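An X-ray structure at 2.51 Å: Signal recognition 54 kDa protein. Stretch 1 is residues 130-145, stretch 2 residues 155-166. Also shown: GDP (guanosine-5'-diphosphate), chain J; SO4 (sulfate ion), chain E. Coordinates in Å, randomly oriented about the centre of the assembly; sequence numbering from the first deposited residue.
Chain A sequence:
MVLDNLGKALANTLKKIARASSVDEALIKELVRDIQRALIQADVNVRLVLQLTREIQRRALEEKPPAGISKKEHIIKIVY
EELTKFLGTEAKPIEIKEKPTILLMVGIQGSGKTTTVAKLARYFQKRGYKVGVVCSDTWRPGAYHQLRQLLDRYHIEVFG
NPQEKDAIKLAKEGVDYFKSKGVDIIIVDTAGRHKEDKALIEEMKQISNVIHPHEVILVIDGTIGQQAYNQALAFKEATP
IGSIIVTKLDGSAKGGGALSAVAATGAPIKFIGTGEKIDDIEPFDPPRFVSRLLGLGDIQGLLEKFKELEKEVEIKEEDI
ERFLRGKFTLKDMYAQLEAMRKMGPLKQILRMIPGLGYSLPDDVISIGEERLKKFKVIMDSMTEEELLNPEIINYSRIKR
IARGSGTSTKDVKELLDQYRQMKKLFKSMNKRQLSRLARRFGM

Stretch 1 130-145: KVGVVCSDTWRPGAYH
Stretch 2 155-166: HIEVFGNPQEKD

The two stretches join as neighbouring parallel strands, one starting at Val131 and running to about Cys135, the other at about 157-159, whose axes approach to 4.6 Å and cross at -24°. Register pairs Val133 with Val158 (CA-CA 4.9 Å) and Val134 with Phe159 (CA-CA 4.7 Å). Extended backbones, with phi/psi of -112/145 at Val133 and -121/104 at Val158, support three hydrogen bonds: Val133 N to Glu157 O (2.9 Å), Phe159 N to Val133 O (2.8 Å) and Cys135 N to Phe159 O (2.8 Å). Val133 thus bonds through both its N and its O to the residues flanking Val158, as parallel pairing requires, and its O also receives a CA-H...O contact from Val158 CA at 3.4 Å.

Side chains alternate across the sheet. On one face Val133, with chi1 between wells at -22°, brings CG2 to 3.8 Å from CG1 of Val158 (t) and CG1 to 4.0 Å from CG2 of Ile156 (chi1 m, chi2 t). On the other, Val134 (t) places CG1 4.2 Å from CD2 of Phe159 (chi1 t, chi2 101°).

Beyond the strand, a loop leads into a helix that carries Tyr144 back over stretch 2. With chi1 at 166° (t) and chi2 at 74°, its ring lies among apolar groups: CE1 is 3.8 Å from Val158 CG1, and CD2 is 3.6 Å from Pro162 CG. Val158 O lies near the ring plane at its edge, 3.4 Å from CE1. Gly160 (phi/psi -161/-172) makes room for the ring; its CA sits 3.5 Å from Tyr144 CD1, where an ideal CB would clash at 2.2 Å from that same CD1.

Pro162, C-gamma exo, lies in the type I turn Asn161-Glu164 and also meets Pro141, C-gamma endo, with their CB atoms 4.2 Å apart. Thr138 (p) directs CG2 to 3.5 Å from Glu164 O.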

# COMPACT_ATOMS: atom_id res chain seq x y z
N LYS A 130 18.15 -34.41 26.50
CA LYS A 130 16.91 -35.09 26.84
C LYS A 130 16.01 -34.04 27.44
O LYS A 130 16.41 -33.32 28.36
CB LYS A 130 17.12 -36.21 27.85
CG LYS A 130 17.53 -37.53 27.24
CD LYS A 130 17.00 -38.70 28.06
CE LYS A 130 15.49 -38.59 28.17
NZ LYS A 130 14.92 -39.69 28.98
N VAL A 131 14.79 -33.94 26.92
CA VAL A 131 13.87 -32.92 27.40
C VAL A 131 12.59 -33.57 27.86
O VAL A 131 12.09 -34.50 27.23
CB VAL A 131 13.54 -31.89 26.30
CG1 VAL A 131 12.55 -30.86 26.83
CG2 VAL A 131 14.79 -31.22 25.81
N GLY A 132 12.06 -33.06 28.97
CA GLY A 132 10.71 -33.35 29.37
C GLY A 132 9.93 -32.06 29.54
O GLY A 132 10.46 -31.07 30.03
N VAL A 133 8.68 -32.05 29.11
CA VAL A 133 7.83 -30.91 29.39
C VAL A 133 6.77 -31.35 30.36
O VAL A 133 6.30 -32.49 30.32
CB VAL A 133 7.20 -30.23 28.11
CG1 VAL A 133 7.99 -30.56 26.85
CG2 VAL A 133 5.73 -30.61 27.94
N VAL A 134 6.41 -30.43 31.24
CA VAL A 134 5.41 -30.66 32.25
C VAL A 134 4.32 -29.66 31.97
O VAL A 134 4.56 -28.46 32.00
CB VAL A 134 5.96 -30.35 33.66
CG1 VAL A 134 4.83 -30.32 34.71
CG2 VAL A 134 7.03 -31.35 34.02
N CYS A 135 3.12 -30.15 31.71
CA CYS A 135 2.00 -29.26 31.45
C CYS A 135 1.15 -29.05 32.71
O CYS A 135 0.32 -29.89 33.04
CB CYS A 135 1.15 -29.82 30.32
SG CYS A 135 -0.42 -28.99 30.08
N SER A 136 1.37 -27.93 33.40
CA SER A 136 0.58 -27.64 34.58
C SER A 136 -0.47 -26.57 34.30
O SER A 136 -0.88 -25.84 35.19
CB SER A 136 1.47 -27.25 35.76
OG SER A 136 2.18 -26.05 35.51
N ASP A 137 -0.89 -26.50 33.04
CA ASP A 137 -1.87 -25.51 32.58
C ASP A 137 -3.28 -26.00 32.86
O ASP A 137 -3.89 -26.68 32.03
CB ASP A 137 -1.71 -25.23 31.07
CG ASP A 137 -2.49 -23.99 30.60
OD1 ASP A 137 -3.28 -23.44 31.38
OD2 ASP A 137 -2.29 -23.57 29.43
N THR A 138 -3.78 -25.65 34.04
CA THR A 138 -5.10 -26.06 34.50
C THR A 138 -6.16 -25.10 33.98
O THR A 138 -7.35 -25.36 34.11
CB THR A 138 -5.16 -26.12 36.05
OG1 THR A 138 -4.78 -24.86 36.60
CG2 THR A 138 -4.22 -27.19 36.58
N TRP A 139 -5.71 -23.99 33.40
CA TRP A 139 -6.57 -22.91 32.88
C TRP A 139 -7.20 -23.22 31.50
O TRP A 139 -8.27 -22.72 31.16
CB TRP A 139 -5.77 -21.61 32.81
CG TRP A 139 -6.58 -20.36 32.98
CD1 TRP A 139 -7.06 -19.84 34.16
CD2 TRP A 139 -6.98 -19.45 31.95
NE1 TRP A 139 -7.74 -18.67 33.91
CE2 TRP A 139 -7.71 -18.41 32.56
CE3 TRP A 139 -6.79 -19.42 30.56
CZ2 TRP A 139 -8.26 -17.35 31.83
CZ3 TRP A 139 -7.33 -18.36 29.84
CH2 TRP A 139 -8.06 -17.34 30.47
N ARG A 140 -6.50 -24.02 30.69
CA ARG A 140 -7.04 -24.57 29.45
C ARG A 140 -6.38 -25.92 29.20
O ARG A 140 -5.45 -26.02 28.41
CB ARG A 140 -6.83 -23.62 28.27
CG ARG A 140 -5.56 -22.75 28.32
CD ARG A 140 -5.12 -22.32 26.91
NE ARG A 140 -5.26 -23.45 25.99
CZ ARG A 140 -4.56 -23.62 24.87
NH1 ARG A 140 -3.64 -22.73 24.50
NH2 ARG A 140 -4.77 -24.69 24.13
N PRO A 141 -6.86 -26.96 29.91
CA PRO A 141 -6.36 -28.34 29.92
C PRO A 141 -6.24 -29.02 28.54
O PRO A 141 -5.57 -30.06 28.44
CB PRO A 141 -7.39 -29.09 30.80
CG PRO A 141 -8.59 -28.16 30.85
CD PRO A 141 -7.98 -26.80 30.86
N GLY A 142 -6.87 -28.45 27.51
CA GLY A 142 -6.63 -28.83 26.12
C GLY A 142 -5.15 -28.71 25.76
O GLY A 142 -4.69 -29.28 24.76
N ALA A 143 -4.41 -27.97 26.58
CA ALA A 143 -2.99 -27.71 26.36
C ALA A 143 -2.17 -28.98 26.47
O ALA A 143 -1.15 -29.13 25.79
CB ALA A 143 -2.48 -26.68 27.36
N TYR A 144 -2.59 -29.90 27.34
CA TYR A 144 -1.86 -31.15 27.44
C TYR A 144 -1.86 -31.83 26.07
O TYR A 144 -0.82 -32.24 25.56
CB TYR A 144 -2.44 -32.07 28.53
CG TYR A 144 -1.91 -33.49 28.42
CD1 TYR A 144 -0.61 -33.79 28.81
CD2 TYR A 144 -2.69 -34.50 27.87
CE1 TYR A 144 -0.11 -35.08 28.68
CE2 TYR A 144 -2.21 -35.78 27.74
CZ TYR A 144 -0.92 -36.07 28.15
OH TYR A 144 -0.43 -37.35 28.02
N HIS A 145 -3.04 -31.91 25.45
CA HIS A 145 -3.16 -32.55 24.14
C HIS A 145 -2.48 -31.79 23.01
O HIS A 145 -1.86 -32.41 22.15
CB HIS A 145 -4.60 -32.85 23.81
CG HIS A 145 -5.13 -34.05 24.53
ND1 HIS A 145 -4.58 -35.31 24.37
CD2 HIS A 145 -6.13 -34.17 25.43
CE1 HIS A 145 -5.24 -36.16 25.14
NE2 HIS A 145 -6.18 -35.50 25.79
N HIS A 155 9.27 -37.69 20.28
CA HIS A 155 9.40 -38.55 21.46
C HIS A 155 9.80 -37.78 22.71
O HIS A 155 10.28 -38.35 23.68
CB HIS A 155 10.40 -39.68 21.19
CG HIS A 155 10.03 -40.53 20.02
ND1 HIS A 155 8.96 -41.41 20.04
CD2 HIS A 155 10.57 -40.63 18.78
CE1 HIS A 155 8.87 -42.01 18.87
NE2 HIS A 155 9.83 -41.56 18.09
N ILE A 156 9.61 -36.47 22.67
CA ILE A 156 9.78 -35.64 23.83
C ILE A 156 8.61 -35.87 24.75
O ILE A 156 7.46 -35.62 24.37
CB ILE A 156 9.87 -34.16 23.45
CG1 ILE A 156 11.10 -33.92 22.59
CG2 ILE A 156 9.94 -33.29 24.70
CD1 ILE A 156 11.24 -32.50 22.07
N GLU A 157 8.90 -36.36 25.95
CA GLU A 157 7.87 -36.61 26.95
C GLU A 157 7.10 -35.37 27.37
O GLU A 157 7.67 -34.31 27.64
CB GLU A 157 8.45 -37.28 28.20
CG GLU A 157 7.59 -37.07 29.43
CD GLU A 157 7.75 -38.16 30.46
OE1 GLU A 157 8.85 -38.77 30.52
OE2 GLU A 157 6.78 -38.41 31.21
N VAL A 158 5.78 -35.53 27.43
CA VAL A 158 4.89 -34.50 27.92
C VAL A 158 4.12 -35.05 29.12
O VAL A 158 3.19 -35.85 28.94
CB VAL A 158 3.86 -34.08 26.83
CG1 VAL A 158 2.87 -33.05 27.36
CG2 VAL A 158 4.55 -33.56 25.61
N PHE A 159 4.50 -34.64 30.34
CA PHE A 159 3.76 -35.00 31.56
C PHE A 159 2.56 -34.10 31.71
O PHE A 159 2.67 -32.89 31.59
CB PHE A 159 4.64 -34.86 32.82
CG PHE A 159 3.88 -35.09 34.11
CD1 PHE A 159 3.97 -36.30 34.77
CD2 PHE A 159 3.04 -34.10 34.64
CE1 PHE A 159 3.26 -36.53 35.94
CE2 PHE A 159 2.33 -34.32 35.82
CZ PHE A 159 2.44 -35.54 36.47
N GLY A 160 1.40 -34.68 32.00
CA GLY A 160 0.24 -33.84 32.23
C GLY A 160 -0.83 -34.60 32.97
O GLY A 160 -0.62 -35.71 33.45
N ASN A 161 -1.99 -33.96 33.08
CA ASN A 161 -3.20 -34.59 33.59
C ASN A 161 -4.37 -33.65 33.48
O ASN A 161 -4.73 -33.00 34.46
CB ASN A 161 -3.05 -35.03 35.04
CG ASN A 161 -4.35 -35.58 35.60
OD1 ASN A 161 -5.31 -35.84 34.85
ND2 ASN A 161 -4.40 -35.76 36.92
N PRO A 162 -4.98 -33.58 32.28
CA PRO A 162 -6.14 -32.71 32.05
C PRO A 162 -7.20 -32.85 33.16
O PRO A 162 -8.14 -32.06 33.21
CB PRO A 162 -6.67 -33.19 30.70
CG PRO A 162 -5.47 -33.72 29.98
CD PRO A 162 -4.58 -34.31 31.05
N GLN A 163 -7.02 -33.84 34.04
CA GLN A 163 -7.94 -34.08 35.15
C GLN A 163 -7.27 -33.85 36.50
O GLN A 163 -7.50 -34.60 37.46
CB GLN A 163 -8.53 -35.49 35.07
N GLU A 164 -6.43 -32.83 36.56
CA GLU A 164 -5.88 -32.35 37.82
C GLU A 164 -6.15 -30.85 37.94
O GLU A 164 -6.06 -30.12 36.95
CB GLU A 164 -4.39 -32.65 37.93
CG GLU A 164 -3.71 -32.06 39.16
CD GLU A 164 -4.51 -32.25 40.43
OE1 GLU A 164 -5.58 -32.88 40.39
OE2 GLU A 164 -4.05 -31.76 41.49
N LYS A 165 -6.49 -30.40 39.14
CA LYS A 165 -7.01 -29.04 39.28
C LYS A 165 -6.17 -28.15 40.20
O LYS A 165 -6.41 -26.96 40.31
CB LYS A 165 -8.47 -29.06 39.71
N ASP A 166 -5.19 -28.74 40.87
CA ASP A 166 -4.27 -27.94 41.67
C ASP A 166 -3.05 -27.62 40.82
O ASP A 166 -2.32 -28.53 40.40
CB ASP A 166 -3.88 -28.69 42.94
CG ASP A 166 -3.17 -27.80 43.94
OD1 ASP A 166 -3.08 -26.57 43.69
OD2 ASP A 166 -2.72 -28.33 44.97
PB GDP J . -1.64 -19.97 24.09
O1B GDP J . -1.02 -18.63 23.85
O2B GDP J . -2.99 -19.76 24.72
O3B GDP J . -0.74 -20.79 24.97
O3A GDP J . -2.00 -20.71 22.70
PA GDP J . -1.03 -21.02 21.47
O1A GDP J . -1.66 -22.00 20.52
O2A GDP J . 0.32 -21.53 21.91
O5' GDP J . -0.96 -19.59 20.73
C5' GDP J . -2.17 -19.10 20.18
C4' GDP J . -2.02 -18.83 18.68
O4' GDP J . -0.84 -18.07 18.34
C3' GDP J . -1.96 -20.13 17.89
O3' GDP J . -2.82 -19.93 16.77
C2' GDP J . -0.50 -20.23 17.47
O2' GDP J . -0.34 -20.84 16.20
C1' GDP J . -0.10 -18.79 17.33
N9 GDP J . 1.34 -18.54 17.50
C8 GDP J . 2.13 -18.81 18.56
N7 GDP J . 3.40 -18.38 18.32
C5 GDP J . 3.42 -17.81 17.10
C6 GDP J . 4.41 -17.15 16.21
O6 GDP J . 5.60 -16.98 16.55
N1 GDP J . 3.98 -16.73 15.02
C2 GDP J . 2.71 -16.87 14.61
N2 GDP J . 2.36 -16.41 13.38
N3 GDP J . 1.75 -17.45 15.36
C4 GDP J . 2.05 -17.93 16.58
S SO4 E . -6.52 -38.61 28.21
O1 SO4 E . -7.63 -39.52 28.50
O2 SO4 E . -6.01 -38.93 26.88
O3 SO4 E . -6.99 -37.22 28.28
O4 SO4 E . -5.44 -38.78 29.18